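Local coordinates for putative immunoglobulin-blocking virulence protein (Mycoplasma mycoides subsp. capri, PDB 7ADK) that probably binds and blocks host immunoglobulins as a virulence factor of the mycoplasma, working in complex with a partner lipoprotein, at residues Ile638-Leu643 / Lys676-Asn681. Numbering follows the deposited sequence.
Sequences ITELTL and KIHFSN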
ATOM      1  N   ILE A 638     -14.874  25.101   0.938  1.00 58.26           N
ATOM      2  CA  ILE A 638     -14.302  23.789   1.258  1.00 58.26           C
ATOM      3  C   ILE A 638     -14.061  23.002  -0.024  1.00 58.26           C
ATOM      4  O   ILE A 638     -14.771  23.182  -1.009  1.00 58.26           O
ATOM      5  CB  ILE A 638     -15.116  23.037   2.334  1.00 58.26           C
ATOM      6  CG1 ILE A 638     -16.471  22.535   1.826  1.00 58.26           C
ATOM      7  CG2 ILE A 638     -15.247  23.914   3.588  1.00 58.26           C
ATOM      8  CD1 ILE A 638     -17.242  21.684   2.834  1.00 58.26           C
ATOM      9  N   THR A 639     -13.030  22.160  -0.026  1.00 56.55           N
ATOM     10  CA  THR A 639     -12.666  21.294  -1.153  1.00 56.55           C
ATOM     11  C   THR A 639     -13.198  19.881  -0.989  1.00 56.55           C
ATOM     12  O   THR A 639     -13.316  19.146  -1.960  1.00 56.55           O
ATOM     13  CB  THR A 639     -11.147  21.258  -1.393  1.00 56.55           C
ATOM     14  OG1 THR A 639     -10.449  20.660  -0.335  1.00 56.55           O
ATOM     15  CG2 THR A 639     -10.512  22.618  -1.641  1.00 56.55           C
ATOM     16  N   GLU A 640     -13.549  19.484   0.226  1.00 57.09           N
ATOM     17  CA  GLU A 640     -13.883  18.113   0.573  1.00 57.09           C
ATOM     18  C   GLU A 640     -14.852  18.055   1.754  1.00 57.09           C
ATOM     19  O   GLU A 640     -14.722  18.822   2.707  1.00 57.09           O
ATOM     20  CB  GLU A 640     -12.585  17.365   0.861  1.00 57.09           C
ATOM     21  CG  GLU A 640     -12.770  15.864   1.007  1.00 57.09           C
ATOM     22  CD  GLU A 640     -11.433  15.150   0.818  1.00 57.09           C
ATOM     23  OE1 GLU A 640     -11.331  14.244  -0.037  1.00 57.09           O
ATOM     24  OE2 GLU A 640     -10.456  15.501   1.508  1.00 57.09           O
ATOM     25  N   LEU A 641     -15.802  17.123   1.697  1.00 55.04           N
ATOM     26  CA  LEU A 641     -16.841  16.914   2.694  1.00 55.04           C
ATOM     27  C   LEU A 641     -17.057  15.424   2.928  1.00 55.04           C
ATOM     28  O   LEU A 641     -17.594  14.745   2.071  1.00 55.04           O
ATOM     29  CB  LEU A 641     -18.127  17.590   2.191  1.00 55.04           C
ATOM     30  CG  LEU A 641     -19.351  17.402   3.099  1.00 55.04           C
ATOM     31  CD1 LEU A 641     -19.180  18.121   4.429  1.00 55.04           C
ATOM     32  CD2 LEU A 641     -20.604  17.906   2.405  1.00 55.04           C
ATOM     33  N   THR A 642     -16.700  14.920   4.097  1.00 57.44           N
ATOM     34  CA  THR A 642     -17.015  13.544   4.496  1.00 57.44           C
ATOM     35  C   THR A 642     -18.227  13.536   5.421  1.00 57.44           C
ATOM     36  O   THR A 642     -18.311  14.319   6.357  1.00 57.44           O
ATOM     37  CB  THR A 642     -15.820  12.820   5.122  1.00 57.44           C
ATOM     38  OG1 THR A 642     -14.670  12.947   4.323  1.00 57.44           O
ATOM     39  CG2 THR A 642     -16.105  11.333   5.265  1.00 57.44           C
ATOM     40  N   LEU A 643     -19.179  12.658   5.133  1.00 59.31           N
ATOM     41  CA  LEU A 643     -20.443  12.483   5.814  1.00 59.31           C
ATOM     42  C   LEU A 643     -20.537  11.073   6.387  1.00 59.31           C
ATOM     43  O   LEU A 643     -20.081  10.101   5.793  1.00 59.31           O
ATOM     44  CB  LEU A 643     -21.575  12.753   4.815  1.00 59.31           C
ATOM     45  CG  LEU A 643     -21.658  14.190   4.293  1.00 59.31           C
ATOM     46  CD1 LEU A 643     -22.699  14.302   3.197  1.00 59.31           C
ATOM     47  CD2 LEU A 643     -21.992  15.167   5.403  1.00 59.31           C
ATOM     48  N   LYS A 676     -14.881  17.303  -3.637  1.00 62.63           N
ATOM     49  CA  LYS A 676     -15.261  15.921  -3.288  1.00 62.63           C
ATOM     50  C   LYS A 676     -16.314  15.825  -2.190  1.00 62.63           C
ATOM     51  O   LYS A 676     -16.317  16.590  -1.232  1.00 62.63           O
ATOM     52  CB  LYS A 676     -14.031  15.088  -2.909  1.00 62.63           C
ATOM     53  CG  LYS A 676     -13.168  14.753  -4.117  1.00 62.63           C
ATOM     54  CD  LYS A 676     -12.058  13.762  -3.772  1.00 62.63           C
ATOM     55  CE  LYS A 676     -11.230  13.446  -5.015  1.00 62.63           C
ATOM     56  NZ  LYS A 676     -10.191  12.442  -4.755  1.00 62.63           N
ATOM     57  N   ILE A 677     -17.193  14.836  -2.305  1.00 59.68           N
ATOM     58  CA  ILE A 677     -18.020  14.327  -1.218  1.00 59.68           C
ATOM     59  C   ILE A 677     -17.620  12.873  -0.985  1.00 59.68           C
ATOM     60  O   ILE A 677     -17.365  12.138  -1.932  1.00 59.68           O
ATOM     61  CB  ILE A 677     -19.530  14.518  -1.477  1.00 59.68           C
ATOM     62  CG1 ILE A 677     -19.907  16.004  -1.582  1.00 59.68           C
ATOM     63  CG2 ILE A 677     -20.358  13.861  -0.364  1.00 59.68           C
ATOM     64  CD1 ILE A 677     -21.300  16.257  -2.123  1.00 59.68           C
ATOM     65  N   HIS A 678     -17.569  12.470   0.275  1.00 58.61           N
ATOM     66  CA  HIS A 678     -17.246  11.119   0.743  1.00 58.61           C
ATOM     67  C   HIS A 678     -18.269  10.627   1.764  1.00 58.61           C
ATOM     68  O   HIS A 678     -18.893  11.428   2.448  1.00 58.61           O
ATOM     69  CB  HIS A 678     -15.871  11.100   1.405  1.00 58.61           C
ATOM     70  CG  HIS A 678     -14.694  11.214   0.492  1.00 58.61           C
ATOM     71  ND1 HIS A 678     -14.115  10.168  -0.225  1.00 58.61           N
ATOM     72  CD2 HIS A 678     -13.928  12.321   0.355  1.00 58.61           C
ATOM     73  CE1 HIS A 678     -13.007  10.677  -0.782  1.00 58.61           C
ATOM     74  NE2 HIS A 678     -12.880  11.967  -0.451  1.00 58.61           N
ATOM     75  N   PHE A 679     -18.377   9.318   1.949  1.00 59.37           N
ATOM     76  CA  PHE A 679     -19.208   8.703   2.984  1.00 59.37           C
ATOM     77  C   PHE A 679     -18.428   7.675   3.799  1.00 59.37           C
ATOM     78  O   PHE A 679     -17.590   6.965   3.251  1.00 59.37           O
ATOM     79  CB  PHE A 679     -20.452   8.082   2.354  1.00 59.37           C
ATOM     80  CG  PHE A 679     -21.397   9.058   1.697  1.00 59.37           C
ATOM     81  CD1 PHE A 679     -22.190   9.886   2.496  1.00 59.37           C
ATOM     82  CD2 PHE A 679     -21.484   9.157   0.300  1.00 59.37           C
ATOM     83  CE1 PHE A 679     -23.050  10.818   1.907  1.00 59.37           C
ATOM     84  CE2 PHE A 679     -22.339  10.095  -0.292  1.00 59.37           C
ATOM     85  CZ  PHE A 679     -23.122  10.930   0.513  1.00 59.37           C
ATOM     86  N   SER A 680     -18.726   7.533   5.086  1.00 62.17           N
ATOM     87  CA  SER A 680     -17.996   6.631   5.996  1.00 62.17           C
ATOM     88  C   SER A 680     -17.984   5.140   5.612  1.00 62.17           C
ATOM     89  O   SER A 680     -17.083   4.410   6.013  1.00 62.17           O
ATOM     90  CB  SER A 680     -18.567   6.770   7.406  1.00 62.17           C
ATOM     91  OG  SER A 680     -18.527   8.103   7.832  1.00 62.17           O
ATOM     92  N   ASN A 681     -18.942   4.681   4.811  1.00 64.70           N
ATOM     93  CA  ASN A 681     -19.078   3.302   4.349  1.00 64.70           C
ATOM     94  C   ASN A 681     -18.439   3.010   2.968  1.00 64.70           C
ATOM     95  O   ASN A 681     -17.798   1.978   2.792  1.00 64.70           O
ATOM     96  CB  ASN A 681     -20.577   2.941   4.377  1.00 64.70           C
ATOM     97  CG  ASN A 681     -21.436   3.804   3.483  1.00 64.70           C
ATOM     98  OD1 ASN A 681     -21.068   4.898   3.100  1.00 64.70           O
ATOM     99  ND2 ASN A 681     -22.570   3.329   3.058  1.00 64.70           N
TER
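His678 crosses Glu640 and Thr642 obliquely, and its path shows how one side chain can touch two residues of a parallel pair. Its CB packs on Thr642, 3.7 Å from OG1 and 3.9 Å from CG2. Chi1 (-73°) sets CG beside the backbone N, and chi2 (-82°) turns the CD2/NE2 edge to Glu640, whose CG lies 3.8 Å from His678 CD2. At the tip, NE2 donates to Glu640 OE1 across 2.8 Å; the oxygen lies near the ring plane, whereas the donor approaches from above the carboxylate plane, the two planes being 53° apart. Lys676 passes the same oxygen with its CD; its NZ, 5.2 Å from OE1, is too far for a salt bridge but may still favour the carboxylate's charge. On the other face, Leu643 and Phe679 point the same way, side by side, Leu643 CD1 3.7 Å from Phe679 CE1; Tyr707 of helix 698-709 covers Leu643 and Ile677. Between the two faces, backbone bonds run from Thr639 O to Ser680 N; Ser680 OG adds a longer bond from above the Leu643 carbonyl plane. Leu641 bonds Lys676 O and His678 N, flanking its partner Ile677: regular parallel pairing, adding 676-679 as last strand, next to 640-643, of an all-parallel sheet in chain order.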